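Local coordinates for leucine-rich repeat protein TpLRR (Treponema pallidum, PDB 6MLX), which is of unknown function but, as a periplasmic leucine-rich repeat protein, may take part in protein–protein interactions, at residues R19-T25 against L43-A49. Residues are numbered along the deposited sequence.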
loop_
_atom_site.group_PDB
_atom_site.type_symbol
_atom_site.label_atom_id
_atom_site.label_comp_id
_atom_site.label_asym_id
_atom_site.label_seq_id
_atom_site.Cartn_x
_atom_site.Cartn_y
_atom_site.Cartn_z
ATOM N N ARG A 19 -2.022 23.781 -12.863
ATOM C CA ARG A 19 -1.974 24.981 -12.014
ATOM C C ARG A 19 -3.152 25.066 -11.043
ATOM O O ARG A 19 -3.568 26.163 -10.644
ATOM C CB ARG A 19 -1.907 26.273 -12.851
ATOM C CG ARG A 19 -0.507 26.778 -13.202
ATOM C CD ARG A 19 0.238 25.833 -14.146
ATOM N NE ARG A 19 1.360 26.499 -14.827
ATOM C CZ ARG A 19 2.238 25.872 -15.607
ATOM N NH1 ARG A 19 3.234 26.552 -16.185
ATOM N NH2 ARG A 19 2.124 24.560 -15.802
ATOM N N ASP A 20 -3.690 23.919 -10.641
ATOM C CA ASP A 20 -4.860 23.860 -9.779
ATOM C C ASP A 20 -4.610 23.135 -8.463
ATOM O O ASP A 20 -5.513 23.094 -7.614
ATOM C CB ASP A 20 -6.004 23.170 -10.531
ATOM C CG ASP A 20 -5.607 21.800 -11.047
ATOM O OD1 ASP A 20 -4.704 21.740 -11.907
ATOM O OD2 ASP A 20 -6.203 20.787 -10.605
ATOM N N GLY A 21 -3.429 22.548 -8.272
ATOM C CA GLY A 21 -3.168 21.757 -7.083
ATOM C C GLY A 21 -1.696 21.699 -6.740
ATOM O O GLY A 21 -0.823 21.945 -7.580
ATOM N N ILE A 22 -1.433 21.348 -5.484
ATOM C CA ILE A 22 -0.090 21.308 -4.915
ATOM C C ILE A 22 0.371 19.857 -4.850
ATOM O O ILE A 22 -0.369 18.986 -4.367
ATOM C CB ILE A 22 -0.067 21.956 -3.515
ATOM C CG1 ILE A 22 -0.515 23.422 -3.583
ATOM C CG2 ILE A 22 1.316 21.858 -2.878
ATOM C CD1 ILE A 22 0.300 24.259 -4.546
ATOM N N ILE A 23 1.579 19.596 -5.352
ATOM C CA ILE A 23 2.266 18.316 -5.227
ATOM C C ILE A 23 3.325 18.458 -4.142
ATOM O O ILE A 23 4.212 19.312 -4.249
ATOM C CB ILE A 23 2.921 17.904 -6.553
ATOM C CG1 ILE A 23 1.863 17.760 -7.657
ATOM C CG2 ILE A 23 3.807 16.643 -6.353
ATOM C CD1 ILE A 23 2.428 17.632 -9.070
ATOM N N ILE A 24 3.248 17.633 -3.100
ATOM C CA ILE A 24 4.227 17.695 -2.016
ATOM C C ILE A 24 5.445 16.867 -2.412
ATOM O O ILE A 24 5.340 15.660 -2.651
ATOM C CB ILE A 24 3.631 17.199 -0.692
ATOM C CG1 ILE A 24 2.440 18.056 -0.282
ATOM C CG2 ILE A 24 4.683 17.224 0.414
ATOM C CD1 ILE A 24 2.795 19.476 0.074
ATOM N N THR A 25 6.604 17.522 -2.501
ATOM C CA THR A 25 7.815 16.868 -2.968
ATOM C C THR A 25 8.760 16.483 -1.841
ATOM O O THR A 25 9.571 15.570 -2.026
ATOM C CB THR A 25 8.559 17.765 -3.968
ATOM O OG1 THR A 25 8.928 18.992 -3.325
ATOM C CG2 THR A 25 7.668 18.084 -5.137
ATOM N N LEU A 43 -4.588 26.423 -2.780
ATOM C CA LEU A 43 -4.713 25.324 -3.729
ATOM C C LEU A 43 -4.747 23.991 -2.992
ATOM O O LEU A 43 -4.062 23.831 -1.973
ATOM C CB LEU A 43 -3.574 25.314 -4.746
ATOM C CG LEU A 43 -3.758 26.388 -5.811
ATOM C CD1 LEU A 43 -2.811 26.156 -6.987
ATOM C CD2 LEU A 43 -5.228 26.448 -6.264
ATOM N N PRO A 44 -5.542 23.027 -3.465
ATOM C CA PRO A 44 -5.623 21.735 -2.778
ATOM C C PRO A 44 -4.364 20.903 -2.991
ATOM O O PRO A 44 -3.727 20.943 -4.051
ATOM C CB PRO A 44 -6.839 21.073 -3.434
ATOM C CG PRO A 44 -6.831 21.631 -4.827
ATOM C CD PRO A 44 -6.437 23.080 -4.636
ATOM N N VAL A 45 -4.016 20.133 -1.958
ATOM C CA VAL A 45 -2.853 19.252 -1.992
ATOM C C VAL A 45 -3.305 17.901 -2.543
ATOM O O VAL A 45 -4.028 17.158 -1.868
ATOM C CB VAL A 45 -2.218 19.110 -0.603
ATOM C CG1 VAL A 45 -1.120 18.058 -0.631
ATOM C CG2 VAL A 45 -1.667 20.450 -0.122
ATOM N N VAL A 46 -2.868 17.573 -3.761
ATOM C CA VAL A 46 -3.436 16.459 -4.519
ATOM C C VAL A 46 -2.486 15.280 -4.699
ATOM O O VAL A 46 -2.931 14.218 -5.173
ATOM C CB VAL A 46 -3.944 16.924 -5.900
ATOM C CG1 VAL A 46 -5.092 17.906 -5.731
ATOM C CG2 VAL A 46 -2.818 17.554 -6.679
ATOM N N GLU A 47 -1.204 15.421 -4.361
ATOM C CA GLU A 47 -0.252 14.352 -4.624
ATOM C C GLU A 47 0.872 14.376 -3.595
ATOM O O GLU A 47 1.327 15.449 -3.184
ATOM C CB GLU A 47 0.309 14.476 -6.041
ATOM C CG GLU A 47 1.402 13.480 -6.387
ATOM C CD GLU A 47 1.785 13.537 -7.856
ATOM O OE1 GLU A 47 2.905 13.119 -8.208
ATOM O OE2 GLU A 47 0.958 14.005 -8.664
ATOM N N VAL A 48 1.300 13.189 -3.166
ATOM C CA VAL A 48 2.538 13.019 -2.409
ATOM C C VAL A 48 3.562 12.419 -3.366
ATOM O O VAL A 48 3.475 11.235 -3.710
ATOM C CB VAL A 48 2.347 12.130 -1.170
ATOM C CG1 VAL A 48 3.684 11.945 -0.444
ATOM C CG2 VAL A 48 1.296 12.695 -0.235
ATOM N N ALA A 49 4.542 13.223 -3.783
ATOM C CA ALA A 49 5.435 12.862 -4.879
ATOM C C ALA A 49 6.438 11.778 -4.481
ATOM O O ALA A 49 6.621 11.440 -3.306
ATOM C CB ALA A 49 6.204 14.086 -5.381
#
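Ile22, Ile24, Val45 and Val48 send their side chains to one face of a parallel strand pair. There Ile24 CG1 packs 3.6 Å from Val45 CG1, and Ile22 CB lies 4.0 Å from Val45 CG2. Leu36 touches Ile24 and both valines, while Phe11 and Tyr13 of strand 11-15 reach Ile24 and Ile22 respectively. Leu43 extends this apolar patch at its start, its CB 3.8 Å from Ile22 CG1. On the opposite face, Ile23 pairs with Glu47, whose OE2 lies 3.9 Å from Ile23 CD1; Ile23 CG2 also sits 3.6 Å from Ala49 CB.

The two strands belong to the N-terminal end of a BspA-type leucine-rich repeat sheet. Strand 22-27 pairs antiparallel with 11-15 on its other edge, and 43-48 passes the parallel order on to strand 70-71, where the repeats continue.

Between strands, Ile22 N donates to Pro44 O (2.7 Å) and Val46 N to Ile22 O (2.9 Å); then Ile24 N donates to Glu47 O (2.9 Å) and Ala49 N to Ile24 O (2.8 Å). Between the Ile22–Val45 and Ile23–Glu47 pairings the register slips by one residue, a beta bulge in which Val46 is the extra residue, its psi near -10°. That bulge strands Glu47 N, buried without a partner and 3.7 Å from Ile22 O. At the exposed edge, Asp20 O rests 3.1 Å from Pro44 CD, and the CA-to-CB bond of Arg19 points away from segment 43-49, its NH2 hydrogen-bonded to Pro17 O.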